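Local structure of D-lactate dehydrogenase (Fermentative) (Pseudomonas aeruginosa, 5Z20) at residues 62-67 against 83-88; 184-189 against 198-203; 274-279 against 292-297; 131-136 against 154-159. The protein catalyses the NAD-dependent interconversion of D-lactate and pyruvate, as a member of the D-isomer specific 2-hydroxyacid dehydrogenase family. All coordinates share one frame; numbering follows the deposited sequence.

Along the chain the order is contact 1, contact 4, contact 2, contact 3, each closing before the next opens. Contact 1 belongs to the five-stranded parallel sheet; its centre is about 41 Å from that of contact 2 and 45 Å from that of contact 4, both across the chain's centre. Contact 2 lies at the outer edge of the seven-stranded NAD-binding sheet and touches contact 4, where Cys184 packs on Leu158. Contact 3 follows strand 268-273 of that same sheet, and its Asp274 holds the nicotinamide amide. Contacts 3 and 4 both reach the third subunit, so the cofactor-binding half of the chain also carries assembly contacts.

Contact 1. Residues 62-67 against 83-88; sequences EVVCAF and GGTRLV
The guanidinium of Arg86 takes the carboxylate of Glu62 at its edge, with Glu62 OE2 almost in the guanidinium plane and 3.1 Å from Arg86 NH1. The two flat groups stand steeply to each other, 76° apart, and this salt bridge meets OE2 from above the carboxylate plane. The two side chains run side by side in the same direction; a bend in the arginine at chi3 (65°) brings NH1 round to the acid. Trp334 of helix 317-335 touches both residues. Behind the ion pair, Glu62 O accepts two backbone donors, Arg86 N at 2.7 Å and Leu87 N at 3.1 Å. Here the parallel pairing of a beta-alpha-beta crossover begins: strand 63-66 leads through helix 74-82 to strand 87-90, and Gly84 ends that helix in a Schellman motif. Val64 N then bonds to Leu87 O at 3.1 Å. On one face of the sheet Val63 and Leu87 lie alongside each other, Val63 CG1 being 4.1 Å from Leu87 CD2. On the other, the Val64 side chain crosses that of Thr85 at about a right angle, with Val64 CG2 resting 3.8 Å from both Thr85 CG2 and Thr85 OG1; that hydroxyl is hydrogen-bonded to Phe61 O.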
# COMPACT_ATOMS: atom_id res chain seq x y z
N GLU B 62 3.69 -35.83 26.85
CA GLU B 62 3.06 -35.62 28.13
C GLU B 62 2.42 -34.26 28.25
O GLU B 62 1.43 -34.13 28.95
CB GLU B 62 4.07 -35.81 29.28
CG GLU B 62 4.34 -37.27 29.54
CD GLU B 62 4.66 -37.57 30.97
OE1 GLU B 62 5.15 -36.67 31.68
OE2 GLU B 62 4.42 -38.75 31.36
N VAL B 63 3.05 -33.27 27.64
CA VAL B 63 2.60 -31.90 27.71
C VAL B 63 2.38 -31.36 26.34
O VAL B 63 3.26 -31.45 25.45
CB VAL B 63 3.63 -31.00 28.45
CG1 VAL B 63 3.09 -29.60 28.58
CG2 VAL B 63 3.92 -31.55 29.85
N VAL B 64 1.25 -30.71 26.19
CA VAL B 64 0.93 -30.00 24.97
C VAL B 64 0.75 -28.54 25.30
O VAL B 64 0.05 -28.20 26.24
CB VAL B 64 -0.34 -30.60 24.35
CG1 VAL B 64 -0.94 -29.71 23.32
CG2 VAL B 64 -0.00 -31.94 23.69
N CYS B 65 1.42 -27.68 24.53
CA CYS B 65 1.29 -26.21 24.68
C CYS B 65 0.53 -25.63 23.52
O CYS B 65 0.95 -25.76 22.33
CB CYS B 65 2.63 -25.57 24.75
SG CYS B 65 2.52 -23.76 25.02
N ALA B 66 -0.63 -25.06 23.83
CA ALA B 66 -1.57 -24.57 22.83
C ALA B 66 -1.76 -23.07 22.93
O ALA B 66 -1.62 -22.47 24.03
CB ALA B 66 -2.91 -25.24 23.03
N PHE B 67 -2.23 -22.52 21.81
CA PHE B 67 -2.53 -21.11 21.72
C PHE B 67 -4.00 -20.93 21.44
O PHE B 67 -4.77 -21.89 21.42
CB PHE B 67 -1.58 -20.44 20.71
CG PHE B 67 -1.60 -18.94 20.75
CD1 PHE B 67 -1.50 -18.23 21.93
CD2 PHE B 67 -1.70 -18.23 19.57
CE1 PHE B 67 -1.51 -16.84 21.95
CE2 PHE B 67 -1.70 -16.86 19.56
CZ PHE B 67 -1.61 -16.15 20.75
N GLY B 83 -3.73 -40.46 23.88
CA GLY B 83 -2.41 -40.59 23.27
C GLY B 83 -1.31 -40.44 24.30
O GLY B 83 -0.12 -40.42 23.93
N GLY B 84 -1.65 -40.28 25.56
CA GLY B 84 -0.65 -40.14 26.65
C GLY B 84 -0.45 -38.71 27.23
O GLY B 84 0.39 -38.51 28.12
N THR B 85 -1.16 -37.70 26.72
CA THR B 85 -0.92 -36.32 27.15
C THR B 85 -1.53 -36.15 28.55
O THR B 85 -2.64 -36.53 28.75
CB THR B 85 -1.53 -35.31 26.16
OG1 THR B 85 -0.85 -35.44 24.89
CG2 THR B 85 -1.38 -33.89 26.70
N ARG B 86 -0.78 -35.53 29.43
CA ARG B 86 -1.18 -35.41 30.79
C ARG B 86 -1.44 -33.99 31.26
O ARG B 86 -2.11 -33.81 32.23
CB ARG B 86 -0.17 -36.13 31.65
CG ARG B 86 -0.26 -37.63 31.49
CD ARG B 86 0.85 -38.37 32.21
NE ARG B 86 0.75 -38.17 33.63
CZ ARG B 86 1.78 -38.03 34.45
NH1 ARG B 86 3.01 -38.09 33.99
NH2 ARG B 86 1.56 -37.84 35.73
N LEU B 87 -0.94 -33.01 30.53
CA LEU B 87 -1.09 -31.57 30.87
C LEU B 87 -1.29 -30.73 29.62
O LEU B 87 -0.60 -30.91 28.62
CB LEU B 87 0.13 -31.05 31.57
CG LEU B 87 0.18 -29.56 31.92
CD1 LEU B 87 -0.88 -29.25 32.98
CD2 LEU B 87 1.54 -29.15 32.40
N VAL B 88 -2.26 -29.85 29.69
CA VAL B 88 -2.48 -28.86 28.65
C VAL B 88 -2.06 -27.49 29.16
O VAL B 88 -2.63 -26.99 30.12
CB VAL B 88 -3.93 -28.82 28.26
CG1 VAL B 88 -4.18 -27.69 27.29
CG2 VAL B 88 -4.28 -30.14 27.61

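Contact 2. Residues 184-189 against 198-203; sequences CELLAY and QALGGR
Leu187 and Arg203 lie side by side on one face of the sheet, pointing the same way, at the parallel bridge that closes a beta-alpha-beta unit of the Rossmann-type NAD-binding domain. Strand 185-189 passes through helix 195-199 to the short strand 203-204, which is the outermost on this side of the sheet within the chain. Arg203 leaves its strand extended, with CG opposite the backbone N (chi1 173°), and bends at chi3, which carries the guanidinium towards Leu187. Leu187 CD2 is the branch that meets it, 3.6 Å from Arg203 NH2 and approaching the flat group obliquely. The charge is answered elsewhere: Arg203 NH2 makes a salt bridge to Glu213 of helix 207-213, whose side chain also touches Leu187.

Leu186 turns to the other face of the strand. Its CD1 meets Leu200 CD1 at 3.5 Å, the two side chains crossing obliquely, and both leucines rest on Ala180 of helix 170-181. This apolar pair ties the C-terminal end of helix 195-199, around Leu200, to the same helix that packs against the strand. Gly201, with positive phi, ends helix 195-199 in a Schellman motif, and Gly202 then passes close to Leu186, its CA 4.0 Å from Leu186 CB.

Between the two faces the backbones pair directly. Arg203 N donates to Leu186 O at 3.0 Å, while Gly202 CA makes a C-H...O contact to that same oxygen. Two residues after Leu186, Ala188 N donates to Arg203 O at 2.9 Å, with an N-H...O angle of 141°.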
# COMPACT_ATOMS: atom_id res chain seq x y z
N CYS B 184 -10.09 11.61 29.54
CA CYS B 184 -11.38 11.08 29.13
C CYS B 184 -12.30 10.83 30.37
O CYS B 184 -11.84 10.61 31.50
CB CYS B 184 -11.20 9.72 28.45
SG CYS B 184 -10.28 9.91 26.89
N GLU B 185 -13.60 10.83 30.14
CA GLU B 185 -14.55 10.47 31.19
C GLU B 185 -14.81 8.97 31.07
O GLU B 185 -15.26 8.51 30.00
CB GLU B 185 -15.82 11.27 30.96
CG GLU B 185 -16.92 10.92 31.95
CD GLU B 185 -18.19 11.75 31.77
OE1 GLU B 185 -18.26 12.70 30.95
OE2 GLU B 185 -19.14 11.45 32.45
N LEU B 186 -14.61 8.22 32.14
CA LEU B 186 -14.80 6.79 32.02
C LEU B 186 -16.13 6.24 32.48
O LEU B 186 -16.58 6.50 33.59
CB LEU B 186 -13.69 6.08 32.80
CG LEU B 186 -12.34 6.05 32.09
CD1 LEU B 186 -11.23 5.98 33.13
CD2 LEU B 186 -12.30 4.86 31.15
N LEU B 187 -16.72 5.43 31.61
CA LEU B 187 -17.94 4.72 31.91
C LEU B 187 -17.61 3.25 31.88
O LEU B 187 -16.72 2.85 31.11
CB LEU B 187 -18.98 5.06 30.87
CG LEU B 187 -19.21 6.55 30.63
CD1 LEU B 187 -20.30 6.72 29.60
CD2 LEU B 187 -19.58 7.27 31.91
N ALA B 188 -18.27 2.47 32.72
CA ALA B 188 -17.93 1.08 32.90
C ALA B 188 -19.14 0.20 33.05
O ALA B 188 -20.08 0.55 33.73
CB ALA B 188 -17.01 0.89 34.12
N TYR B 189 -19.03 -0.99 32.50
CA TYR B 189 -19.99 -1.99 32.73
C TYR B 189 -19.27 -3.28 33.01
O TYR B 189 -18.38 -3.74 32.25
CB TYR B 189 -20.87 -2.13 31.54
CG TYR B 189 -21.72 -3.37 31.59
CD1 TYR B 189 -22.82 -3.45 32.47
CD2 TYR B 189 -21.40 -4.46 30.82
CE1 TYR B 189 -23.56 -4.60 32.56
CE2 TYR B 189 -22.14 -5.62 30.90
CZ TYR B 189 -23.22 -5.68 31.76
OH TYR B 189 -23.95 -6.81 31.81
N GLN B 198 -13.88 2.92 40.31
CA GLN B 198 -14.52 4.11 40.90
C GLN B 198 -13.49 5.00 41.47
O GLN B 198 -13.54 6.22 41.23
CB GLN B 198 -15.49 3.76 42.00
CG GLN B 198 -16.80 3.25 41.44
CD GLN B 198 -17.42 2.16 42.32
OE1 GLN B 198 -16.73 1.40 42.99
NE2 GLN B 198 -18.73 2.09 42.30
N ALA B 199 -12.51 4.42 42.19
CA ALA B 199 -11.44 5.25 42.77
C ALA B 199 -10.75 6.08 41.70
O ALA B 199 -10.27 7.16 41.95
CB ALA B 199 -10.42 4.41 43.54
N LEU B 200 -10.73 5.53 40.51
CA LEU B 200 -10.11 6.13 39.37
C LEU B 200 -10.90 7.30 38.80
O LEU B 200 -10.42 8.07 38.02
CB LEU B 200 -9.91 5.04 38.34
CG LEU B 200 -8.93 5.25 37.22
CD1 LEU B 200 -9.58 6.20 36.26
CD2 LEU B 200 -7.63 5.83 37.71
N GLY B 201 -12.14 7.45 39.22
CA GLY B 201 -13.08 8.41 38.57
C GLY B 201 -14.05 7.75 37.59
O GLY B 201 -14.89 8.42 37.03
N GLY B 202 -14.03 6.43 37.46
CA GLY B 202 -15.00 5.77 36.54
C GLY B 202 -16.39 5.55 37.17
O GLY B 202 -16.51 5.53 38.36
N ARG B 203 -17.43 5.54 36.35
CA ARG B 203 -18.77 5.43 36.79
C ARG B 203 -19.39 4.19 36.16
O ARG B 203 -19.39 4.07 34.93
CB ARG B 203 -19.51 6.64 36.34
CG ARG B 203 -21.00 6.49 36.66
CD ARG B 203 -21.71 7.86 36.53
NE ARG B 203 -21.78 8.36 35.14
CZ ARG B 203 -22.72 8.04 34.26
NH1 ARG B 203 -23.70 7.18 34.55
NH2 ARG B 203 -22.72 8.58 33.06

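Contact 3. Residues 274-279 against 292-297; sequences DVYEEE and LQDDVL. With NAI (1,4-dihydronicotinamide adenine dinucleotide), chain L.
Asp294 OD1 is gripped by two donors, Tyr276 OH at 2.7 Å and Leu297 N at 2.9 Å, which reach it from the same face of the carboxylate. Asp294 is the N-cap of helix 295-302, and the bond from Leu297 N is its capping bond; the tyrosine hydroxyl thereby ties the loop after strand 268-273 to that helix start. Both donors, together with the helix end, would probably stabilise the aspartate's negative charge. Ring and carboxylate stand 74° apart, and Asp294 OD2 lies at the ring edge, in plane. Over one face of the ring sits Leu297 CB in a CH-pi contact, 3.8 Å from Tyr276 CE2. Val296 CG1 comes up at the edge, 4.2 Å from Tyr276 CE1.

At its base the tyrosine opens a type I turn, closed by the backbone bond from Glu279 N to Tyr276 O. Separately, Tyr276 N donates to the side chain of Glu279, at OE1, over 2.9 Å. Glu279 OE2 goes on to His311 and Asn69. Two residues before the tyrosine, the same loop binds the cofactor. Asp274 OD2 accepts from Ala313 N, and NAI N7N, the nicotinamide amide nitrogen, donates to Asp274 OD2 through a nearly straight bond of 3.1 Å.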
# COMPACT_ATOMS: atom_id res chain seq x y z
N ASP B 274 -8.66 -6.31 16.82
CA ASP B 274 -7.46 -7.17 16.89
C ASP B 274 -7.85 -8.65 16.77
O ASP B 274 -7.01 -9.50 16.83
CB ASP B 274 -6.71 -6.90 18.18
CG ASP B 274 -5.38 -7.56 18.24
OD1 ASP B 274 -4.61 -7.40 17.25
OD2 ASP B 274 -5.09 -8.33 19.21
N VAL B 275 -9.16 -8.92 16.70
CA VAL B 275 -9.72 -10.24 16.73
C VAL B 275 -10.92 -10.33 15.82
O VAL B 275 -11.57 -9.32 15.50
CB VAL B 275 -10.17 -10.68 18.14
CG1 VAL B 275 -8.94 -10.78 19.04
CG2 VAL B 275 -11.20 -9.72 18.74
N TYR B 276 -11.18 -11.52 15.36
CA TYR B 276 -12.29 -11.76 14.42
C TYR B 276 -12.88 -13.16 14.68
O TYR B 276 -12.13 -14.14 14.90
CB TYR B 276 -11.81 -11.58 12.95
CG TYR B 276 -12.89 -11.86 11.94
CD1 TYR B 276 -14.06 -11.07 11.87
CD2 TYR B 276 -12.80 -12.96 11.10
CE1 TYR B 276 -15.09 -11.38 10.99
CE2 TYR B 276 -13.81 -13.26 10.20
CZ TYR B 276 -14.96 -12.47 10.15
OH TYR B 276 -15.97 -12.78 9.32
N GLU B 277 -14.19 -13.28 14.56
CA GLU B 277 -14.88 -14.51 14.91
C GLU B 277 -14.39 -15.72 14.16
O GLU B 277 -14.18 -16.77 14.78
CB GLU B 277 -16.37 -14.34 14.76
CG GLU B 277 -17.19 -15.56 15.11
CD GLU B 277 -18.66 -15.24 15.43
OE1 GLU B 277 -19.13 -14.08 15.32
OE2 GLU B 277 -19.37 -16.16 15.79
N GLU B 278 -14.16 -15.62 12.86
CA GLU B 278 -13.67 -16.77 12.11
C GLU B 278 -12.18 -16.66 11.91
O GLU B 278 -11.67 -17.02 10.88
CB GLU B 278 -14.34 -16.89 10.74
CG GLU B 278 -15.88 -16.82 10.76
CD GLU B 278 -16.50 -17.85 11.69
OE1 GLU B 278 -15.92 -18.95 11.87
OE2 GLU B 278 -17.53 -17.52 12.30
N GLU B 279 -11.45 -16.17 12.89
CA GLU B 279 -10.01 -16.00 12.64
C GLU B 279 -9.21 -17.29 12.69
O GLU B 279 -8.04 -17.30 12.26
CB GLU B 279 -9.41 -15.03 13.66
CG GLU B 279 -9.37 -15.53 15.09
CD GLU B 279 -8.70 -14.53 16.01
OE1 GLU B 279 -9.33 -13.50 16.33
OE2 GLU B 279 -7.55 -14.84 16.47
N LEU B 292 -9.33 -14.49 -0.22
CA LEU B 292 -9.89 -14.62 1.11
C LEU B 292 -11.31 -15.16 1.02
O LEU B 292 -12.13 -14.58 0.32
CB LEU B 292 -9.83 -13.25 1.75
CG LEU B 292 -10.21 -13.16 3.22
CD1 LEU B 292 -9.16 -13.94 4.01
CD2 LEU B 292 -10.22 -11.72 3.66
N GLN B 293 -11.59 -16.30 1.65
CA GLN B 293 -12.93 -16.91 1.57
C GLN B 293 -14.01 -16.14 2.35
O GLN B 293 -15.16 -16.11 1.95
CB GLN B 293 -12.93 -18.38 2.04
CG GLN B 293 -12.12 -19.31 1.15
CD GLN B 293 -12.65 -19.33 -0.27
OE1 GLN B 293 -13.85 -19.32 -0.49
NE2 GLN B 293 -11.75 -19.32 -1.24
N ASP B 294 -13.64 -15.52 3.45
CA ASP B 294 -14.64 -14.97 4.39
C ASP B 294 -15.15 -13.60 3.93
O ASP B 294 -14.41 -12.62 3.91
CB ASP B 294 -13.97 -14.86 5.74
CG ASP B 294 -14.97 -14.49 6.83
OD1 ASP B 294 -15.66 -13.48 6.76
OD2 ASP B 294 -15.07 -15.23 7.76
N ASP B 295 -16.40 -13.59 3.47
CA ASP B 295 -16.99 -12.41 2.87
C ASP B 295 -17.03 -11.23 3.80
O ASP B 295 -16.82 -10.08 3.40
CB ASP B 295 -18.42 -12.71 2.40
CG ASP B 295 -18.49 -13.66 1.23
OD1 ASP B 295 -17.50 -13.78 0.47
OD2 ASP B 295 -19.56 -14.29 1.06
N VAL B 296 -17.34 -11.53 5.04
CA VAL B 296 -17.58 -10.52 6.03
C VAL B 296 -16.24 -9.85 6.38
O VAL B 296 -16.15 -8.62 6.38
CB VAL B 296 -18.26 -11.13 7.28
CG1 VAL B 296 -18.21 -10.20 8.47
CG2 VAL B 296 -19.73 -11.47 6.92
N LEU B 297 -15.21 -10.66 6.58
CA LEU B 297 -13.87 -10.06 6.86
C LEU B 297 -13.39 -9.24 5.66
O LEU B 297 -12.90 -8.13 5.81
CB LEU B 297 -12.85 -11.10 7.17
CG LEU B 297 -11.47 -10.55 7.57
CD1 LEU B 297 -11.52 -9.64 8.75
CD2 LEU B 297 -10.55 -11.71 7.89
PA NAI L . -10.01 -10.67 33.67
O1A NAI L . -10.62 -11.90 33.98
O2A NAI L . -9.04 -10.07 34.54
O5B NAI L . -11.17 -9.69 33.49
C5B NAI L . -12.31 -9.93 32.75
C4B NAI L . -13.38 -8.97 33.21
O4B NAI L . -14.53 -9.13 32.42
C3B NAI L . -13.75 -9.14 34.69
O3B NAI L . -13.95 -7.95 35.42
C2B NAI L . -15.09 -9.78 34.53
O2B NAI L . -15.99 -9.62 35.59
C1B NAI L . -15.62 -9.13 33.27
N9A NAI L . -16.79 -9.86 32.78
C8A NAI L . -17.02 -11.16 32.96
N7A NAI L . -18.15 -11.52 32.45
C5A NAI L . -18.70 -10.47 31.93
C6A NAI L . -19.95 -10.21 31.22
N6A NAI L . -20.81 -11.19 31.00
N1A NAI L . -20.17 -8.97 30.81
C2A NAI L . -19.31 -8.02 31.07
N3A NAI L . -18.16 -8.19 31.70
C4A NAI L . -17.81 -9.36 32.16
O3 NAI L . -9.49 -10.91 32.21
PN NAI L . -8.44 -10.06 31.43
O1N NAI L . -7.16 -10.48 31.84
O2N NAI L . -8.80 -8.69 31.53
O5D NAI L . -8.76 -10.61 30.04
C5D NAI L . -9.79 -10.10 29.24
C4D NAI L . -9.93 -10.85 27.93
O4D NAI L . -9.21 -10.30 26.86
C3D NAI L . -9.53 -12.30 27.95
O3D NAI L . -10.58 -13.15 28.35
C2D NAI L . -9.12 -12.57 26.53
O2D NAI L . -10.15 -13.15 25.77
C1D NAI L . -8.82 -11.24 25.93
N1N NAI L . -7.41 -11.14 25.62
C2N NAI L . -7.05 -10.78 24.41
C3N NAI L . -5.72 -10.64 24.05
C7N NAI L . -5.34 -10.22 22.64
O7N NAI L . -4.30 -10.51 22.20
N7N NAI L . -6.12 -9.54 21.88
C4N NAI L . -4.77 -10.97 25.00
C5N NAI L . -5.17 -11.37 26.25
C6N NAI L . -6.51 -11.43 26.54

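Contact 4. Residues 131-136 against 154-159; sequences TLNRRL and TGFDLH
Asn133 lays its side chain over the ring of Phe156, starting with CB, which is 4.0 Å from Phe156 CE1. With CG set opposite the backbone N (chi1 -180°), the amide extends across the ring, stacked on it with the planes 14° apart. At the tip the two branches grip the backbone of the same residue: OD1 accepts from Phe156 N at 2.8 Å, and ND2 donates to Phe156 O, also at 2.8 Å. ND2 itself lies 3.3 Å above the ring plane, over its centre, and touches Leu158 CD1. These two bonds and the stack together fix the rotation of the amide. A water links Phe156 O to Arg134 NH1 as well, while Arg134 NH2 is hydrogen-bonded to Ala313 O of the third subunit. The backbone oxygen of Asn133 is used too, accepting from Arg135 NH1 at 2.8 Å, while Thr154 O lies over the centre of that guanidinium's face. Gly155 CA passes close to the same Asn133 O.

Leu158 N bonds to Glu123 of the third subunit. The asparagine thus pins the loop 154-159, which leads into strand 162-166, onto the last turn of helix 118-134, and Phe156 also rests on Met244 of strand 243-247.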
# COMPACT_ATOMS: atom_id res chain seq x y z
N THR B 131 -4.84 5.53 15.85
CA THR B 131 -4.69 5.32 14.46
C THR B 131 -5.98 5.64 13.71
O THR B 131 -5.96 6.32 12.70
CB THR B 131 -4.34 3.85 14.10
OG1 THR B 131 -3.15 3.51 14.79
CG2 THR B 131 -3.99 3.80 12.63
N LEU B 132 -7.09 5.12 14.22
CA LEU B 132 -8.41 5.44 13.63
C LEU B 132 -8.67 6.92 13.71
O LEU B 132 -9.15 7.54 12.72
CB LEU B 132 -9.53 4.67 14.34
CG LEU B 132 -9.53 3.15 14.01
CD1 LEU B 132 -10.29 2.36 15.03
CD2 LEU B 132 -10.14 2.94 12.63
N ASN B 133 -8.45 7.49 14.89
CA ASN B 133 -8.84 8.90 15.12
C ASN B 133 -8.07 9.87 14.19
O ASN B 133 -8.66 10.63 13.46
CB ASN B 133 -8.52 9.20 16.58
CG ASN B 133 -8.87 10.62 17.01
OD1 ASN B 133 -8.91 11.55 16.24
ND2 ASN B 133 -9.08 10.78 18.28
N ARG B 134 -6.75 9.73 14.15
CA ARG B 134 -5.94 10.58 13.32
C ARG B 134 -5.63 10.03 11.92
O ARG B 134 -4.86 10.62 11.17
CB ARG B 134 -4.64 10.89 14.07
CG ARG B 134 -4.83 11.30 15.56
CD ARG B 134 -5.78 12.45 15.76
NE ARG B 134 -5.14 13.64 15.18
CZ ARG B 134 -4.61 14.62 15.90
NH1 ARG B 134 -4.58 14.57 17.24
NH2 ARG B 134 -4.04 15.64 15.29
N ARG B 135 -6.22 8.89 11.60
CA ARG B 135 -6.05 8.29 10.28
C ARG B 135 -4.60 8.05 9.94
O ARG B 135 -4.16 8.33 8.82
CB ARG B 135 -6.69 9.20 9.22
CG ARG B 135 -8.22 9.17 9.19
CD ARG B 135 -8.85 10.10 10.21
NE ARG B 135 -10.20 10.49 9.81
CZ ARG B 135 -11.21 10.70 10.66
NH1 ARG B 135 -11.03 10.57 11.96
NH2 ARG B 135 -12.40 11.05 10.19
N LEU B 136 -3.86 7.52 10.90
CA LEU B 136 -2.45 7.43 10.75
C LEU B 136 -2.06 6.39 9.69
O LEU B 136 -1.06 6.54 9.02
CB LEU B 136 -1.76 7.09 12.07
CG LEU B 136 -1.96 8.10 13.21
CD1 LEU B 136 -1.32 7.61 14.50
CD2 LEU B 136 -1.35 9.46 12.82
N THR B 154 -8.92 14.72 9.30
CA THR B 154 -9.25 15.46 10.52
C THR B 154 -9.72 14.54 11.58
O THR B 154 -10.66 13.83 11.40
CB THR B 154 -10.20 16.59 10.26
OG1 THR B 154 -9.61 17.50 9.34
CG2 THR B 154 -10.51 17.43 11.56
N GLY B 155 -9.07 14.54 12.75
CA GLY B 155 -9.58 13.71 13.87
C GLY B 155 -10.39 14.44 14.91
O GLY B 155 -11.04 15.47 14.61
N PHE B 156 -10.30 13.94 16.14
CA PHE B 156 -10.97 14.55 17.26
C PHE B 156 -10.11 14.46 18.49
O PHE B 156 -9.39 13.49 18.69
CB PHE B 156 -12.38 13.93 17.51
CG PHE B 156 -12.38 12.46 17.84
CD1 PHE B 156 -12.34 11.50 16.83
CD2 PHE B 156 -12.39 12.02 19.15
CE1 PHE B 156 -12.41 10.16 17.13
CE2 PHE B 156 -12.38 10.66 19.43
CZ PHE B 156 -12.43 9.73 18.43
N ASP B 157 -10.25 15.42 19.38
CA ASP B 157 -9.51 15.36 20.69
C ASP B 157 -10.11 14.26 21.55
O ASP B 157 -11.34 14.17 21.68
CB ASP B 157 -9.65 16.71 21.44
CG ASP B 157 -8.87 17.85 20.77
OD1 ASP B 157 -8.19 17.60 19.75
OD2 ASP B 157 -8.89 18.98 21.27
N LEU B 158 -9.25 13.45 22.14
CA LEU B 158 -9.68 12.43 23.05
C LEU B 158 -10.08 13.06 24.39
O LEU B 158 -11.02 12.61 25.07
CB LEU B 158 -8.54 11.44 23.31
CG LEU B 158 -8.44 10.04 22.67
CD1 LEU B 158 -9.45 9.67 21.60
CD2 LEU B 158 -7.01 9.69 22.27
N HIS B 159 -9.34 14.10 24.79
CA HIS B 159 -9.60 14.85 25.99
C HIS B 159 -11.08 15.25 26.08
O HIS B 159 -11.62 15.81 25.15
CB HIS B 159 -8.72 16.09 25.92
CG HIS B 159 -9.02 17.13 26.94
ND1 HIS B 159 -9.35 18.42 26.58
CD2 HIS B 159 -8.93 17.11 28.28
CE1 HIS B 159 -9.48 19.15 27.67
NE2 HIS B 159 -9.23 18.37 28.71
O HOH W 1 -6.50 13.34 18.87